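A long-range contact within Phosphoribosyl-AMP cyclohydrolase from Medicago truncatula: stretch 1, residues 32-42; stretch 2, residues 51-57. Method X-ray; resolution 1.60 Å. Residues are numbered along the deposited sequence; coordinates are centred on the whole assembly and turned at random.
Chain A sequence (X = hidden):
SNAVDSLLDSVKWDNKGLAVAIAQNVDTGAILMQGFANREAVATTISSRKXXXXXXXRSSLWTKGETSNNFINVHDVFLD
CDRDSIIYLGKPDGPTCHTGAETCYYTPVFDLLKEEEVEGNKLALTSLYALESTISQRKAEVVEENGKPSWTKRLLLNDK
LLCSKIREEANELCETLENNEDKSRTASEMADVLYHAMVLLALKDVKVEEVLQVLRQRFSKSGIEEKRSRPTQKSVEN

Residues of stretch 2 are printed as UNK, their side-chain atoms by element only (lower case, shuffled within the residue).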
# COMPACT_ATOMS: atom_id res chain seq x y z
N LEU A 32 8.54 -1.70 -2.38
CA LEU A 32 9.78 -2.27 -1.89
C LEU A 32 10.99 -1.68 -2.60
O LEU A 32 12.01 -1.36 -1.96
CB LEU A 32 9.77 -3.79 -2.09
CG LEU A 32 8.57 -4.51 -1.43
CD1 LEU A 32 8.52 -6.01 -1.78
CD2 LEU A 32 8.59 -4.29 0.08
N MET A 33 10.91 -1.61 -3.94
CA MET A 33 12.05 -1.16 -4.75
C MET A 33 11.52 -0.95 -6.17
O MET A 33 10.46 -1.48 -6.54
CB MET A 33 13.23 -2.17 -4.77
CG MET A 33 12.82 -3.50 -5.39
SD MET A 33 14.19 -4.66 -5.61
CE MET A 33 15.07 -3.91 -6.98
N GLN A 34 12.31 -0.24 -6.98
CA GLN A 34 11.96 -0.07 -8.37
C GLN A 34 13.23 -0.21 -9.18
O GLN A 34 14.28 0.31 -8.79
CB GLN A 34 11.28 1.29 -8.63
CG GLN A 34 11.05 1.61 -10.13
CD GLN A 34 12.17 2.49 -10.73
OE1 GLN A 34 12.42 3.60 -10.25
NE2 GLN A 34 12.82 2.00 -11.77
N GLY A 35 13.14 -1.02 -10.26
CA GLY A 35 14.22 -1.15 -11.20
C GLY A 35 13.73 -1.20 -12.63
O GLY A 35 12.70 -0.61 -12.95
N PHE A 36 14.45 -1.91 -13.48
CA PHE A 36 14.10 -2.06 -14.88
C PHE A 36 14.10 -3.54 -15.21
O PHE A 36 14.72 -4.36 -14.52
CB PHE A 36 15.09 -1.24 -15.80
CG PHE A 36 14.91 0.22 -15.64
CD1 PHE A 36 15.54 0.91 -14.60
CD2 PHE A 36 14.06 0.92 -16.49
CE1 PHE A 36 15.32 2.27 -14.41
CE2 PHE A 36 13.85 2.29 -16.32
CZ PHE A 36 14.47 2.96 -15.27
N ALA A 37 13.35 -3.91 -16.24
CA ALA A 37 13.28 -5.30 -16.66
C ALA A 37 13.32 -5.35 -18.18
O ALA A 37 12.72 -4.49 -18.83
CB ALA A 37 12.01 -5.96 -16.12
N ASN A 38 14.04 -6.32 -18.74
CA ASN A 38 13.94 -6.62 -20.15
C ASN A 38 13.07 -7.87 -20.34
O ASN A 38 12.46 -8.38 -19.39
CB ASN A 38 15.33 -6.78 -20.79
CG ASN A 38 16.14 -7.91 -20.15
OD1 ASN A 38 15.67 -8.57 -19.22
ND2 ASN A 38 17.36 -8.11 -20.64
N ARG A 39 12.99 -8.37 -21.58
CA ARG A 39 12.14 -9.52 -21.84
C ARG A 39 12.52 -10.68 -20.93
O ARG A 39 11.67 -11.27 -20.25
CB ARG A 39 12.27 -9.95 -23.30
CG ARG A 39 11.46 -9.16 -24.28
CD ARG A 39 11.72 -9.71 -25.69
NE ARG A 39 10.98 -10.95 -25.91
CZ ARG A 39 9.79 -11.00 -26.50
NH1 ARG A 39 9.24 -9.88 -26.93
NH2 ARG A 39 9.16 -12.16 -26.65
N GLU A 40 13.82 -11.00 -20.90
CA GLU A 40 14.27 -12.12 -20.09
C GLU A 40 13.97 -11.93 -18.61
O GLU A 40 13.58 -12.89 -17.94
CB GLU A 40 15.76 -12.36 -20.30
CG GLU A 40 16.24 -13.55 -19.48
CD GLU A 40 17.65 -14.04 -19.82
OE1 GLU A 40 18.41 -13.35 -20.56
OE2 GLU A 40 18.00 -15.14 -19.35
N ALA A 41 14.12 -10.72 -18.08
CA ALA A 41 13.84 -10.51 -16.65
C ALA A 41 12.37 -10.77 -16.33
O ALA A 41 12.06 -11.35 -15.27
CB ALA A 41 14.22 -9.10 -16.20
N VAL A 42 11.45 -10.34 -17.21
CA VAL A 42 10.04 -10.57 -16.93
C VAL A 42 9.72 -12.05 -17.06
O VAL A 42 9.02 -12.64 -16.21
CB VAL A 42 9.16 -9.72 -17.87
CG1 VAL A 42 7.67 -10.05 -17.64
CG2 VAL A 42 9.45 -8.23 -17.64
N UNK A 51 11.23 -12.00 -7.96
CA UNK A 51 11.40 -10.72 -8.66
C UNK A 51 12.79 -10.63 -9.28
O UNK A 51 13.80 -10.68 -8.57
c UNK A 51 11.17 -9.53 -7.71
N UNK A 52 12.84 -10.43 -10.60
CA UNK A 52 14.07 -10.43 -11.38
C UNK A 52 14.11 -9.17 -12.24
O UNK A 52 13.09 -8.76 -12.81
c UNK A 52 14.16 -11.71 -12.23
o UNK A 52 14.13 -12.84 -11.36
c UNK A 52 15.45 -11.75 -13.04
N UNK A 53 15.31 -8.59 -12.34
CA UNK A 53 15.51 -7.27 -12.93
C UNK A 53 16.68 -7.33 -13.89
O UNK A 53 17.43 -8.31 -13.93
c UNK A 53 15.80 -6.20 -11.85
c UNK A 53 13.65 -5.16 -11.06
c UNK A 53 14.70 -6.05 -10.84
c UNK A 53 14.72 -6.81 -9.68
c UNK A 53 13.70 -6.71 -8.74
c UNK A 53 12.59 -5.05 -10.12
c UNK A 53 12.64 -5.80 -8.95
N UNK A 54 16.83 -6.27 -14.67
CA UNK A 54 18.04 -6.05 -15.47
C UNK A 54 18.79 -4.85 -14.92
O UNK A 54 18.22 -3.76 -14.82
c UNK A 54 20.59 -6.55 -19.23
c UNK A 54 18.84 -5.62 -17.86
c UNK A 54 19.24 -4.35 -18.24
c UNK A 54 20.98 -5.28 -19.60
o UNK A 54 22.04 -5.12 -20.47
c UNK A 54 19.53 -6.72 -18.37
c UNK A 54 20.32 -4.18 -19.12
c UNK A 54 17.67 -5.81 -16.92
N UNK A 55 20.07 -5.03 -14.60
CA UNK A 55 20.89 -3.92 -14.11
C UNK A 55 21.46 -3.14 -15.29
O UNK A 55 22.20 -3.70 -16.11
o UNK A 55 23.03 -3.43 -13.04
c UNK A 55 22.01 -4.42 -13.20
N UNK A 56 21.12 -1.85 -15.38
CA UNK A 56 21.69 -1.03 -16.45
C UNK A 56 23.19 -0.87 -16.29
O UNK A 56 23.94 -0.92 -17.27
c UNK A 56 21.00 0.33 -16.49
c UNK A 56 19.51 0.23 -16.83
c UNK A 56 18.81 1.58 -16.79
n UNK A 56 18.86 2.17 -15.45
n UNK A 56 18.51 3.85 -13.91
c UNK A 56 18.44 3.40 -15.16
n UNK A 56 17.93 4.16 -16.12
N UNK A 57 23.67 -0.70 -15.05
CA UNK A 57 25.10 -0.46 -14.86
C UNK A 57 25.92 -1.71 -15.12
O UNK A 57 27.04 -1.63 -15.64
o UNK A 57 25.00 -0.91 -12.47
c UNK A 57 25.38 0.06 -13.44
O HOH W 1 17.05 -2.64 -12.53

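Position 51 carries a single side-chain carbon, the CB; the nearest atom of stretch 1, Met 33 SD, is 6.1 Å from this CB. One carbon and nothing beyond it makes this Ala 51, whose small apolar side chain suits a buried site.

At position 52 the CB points sideways to stretch 1 and bears one oxygen and one carbon, the carbon facing Ala 41. This beta-branched pattern identifies Thr 52, with CG2 4.3 Å from Ala 41 CB. Beta-branched residues favour extended backbones, and the hydroxyl is hydrogen-bonded to a residue just beyond the stretches, so the methyl can pack without leaving a polar group unsatisfied.

Position 53 has one carbon followed by a ring of six carbons with no heteroatom. Met 33 CE sits over one face of the ring, and Gly 35 CA lies close by. This is Phe 53, its flat, apolar ring suited to a buried site. Met 33 CE is 3.6 Å from Phe 53 CE2 and 22° off the ring normal, a CH-pi contact. Gly 35 CA is 4.1 Å from Phe 53 CD1, and an ideal CB on Gly 35 would come within 3.1 Å of that same atom, so the lack of a side chain leaves room for the ring.

Position 54 also shows one carbon and a six-carbon ring, but the ring bears an oxygen. The CB points toward stretch 1, and the ring meets Asn 38. This is Tyr 54, with CD1 3.4 Å from Asn 38 ND2. The OH lies beyond this contact, so the ring supplies the packing surface while the residue remains partly exposed.

Position 55 has one carbon, pointing away from stretch 1, and then one oxygen: Ser 55, small and polar at a partly exposed site.

Position 56 extends through three carbons and a nitrogen to a carbon carrying two more nitrogens. Phe 36 CE1 lies over one face of this terminal group, and the third carbon covers one face of the Phe 36 ring. This is Arg 56, with CZ 3.4 Å from Phe 36 CE1. A long chain ending in a flat group can cover an aromatic ring and still remain exposed.

Position 57, one carbon and one oxygen, is out of reach of stretch 1: Ser 57, small and polar as suits its exposed site. Ser 57 OG hydrogen-bonds Ser 55 OG at 3.2 Å.

The strands cross at 81°, so pairing is local: Tyr 54 N donates to Phe 36 O at 2.9 Å and 172°, and water 1 joins Phe 36 N to Tyr 54 O.

Stretch 2, residues 51-57: ATFYSRS
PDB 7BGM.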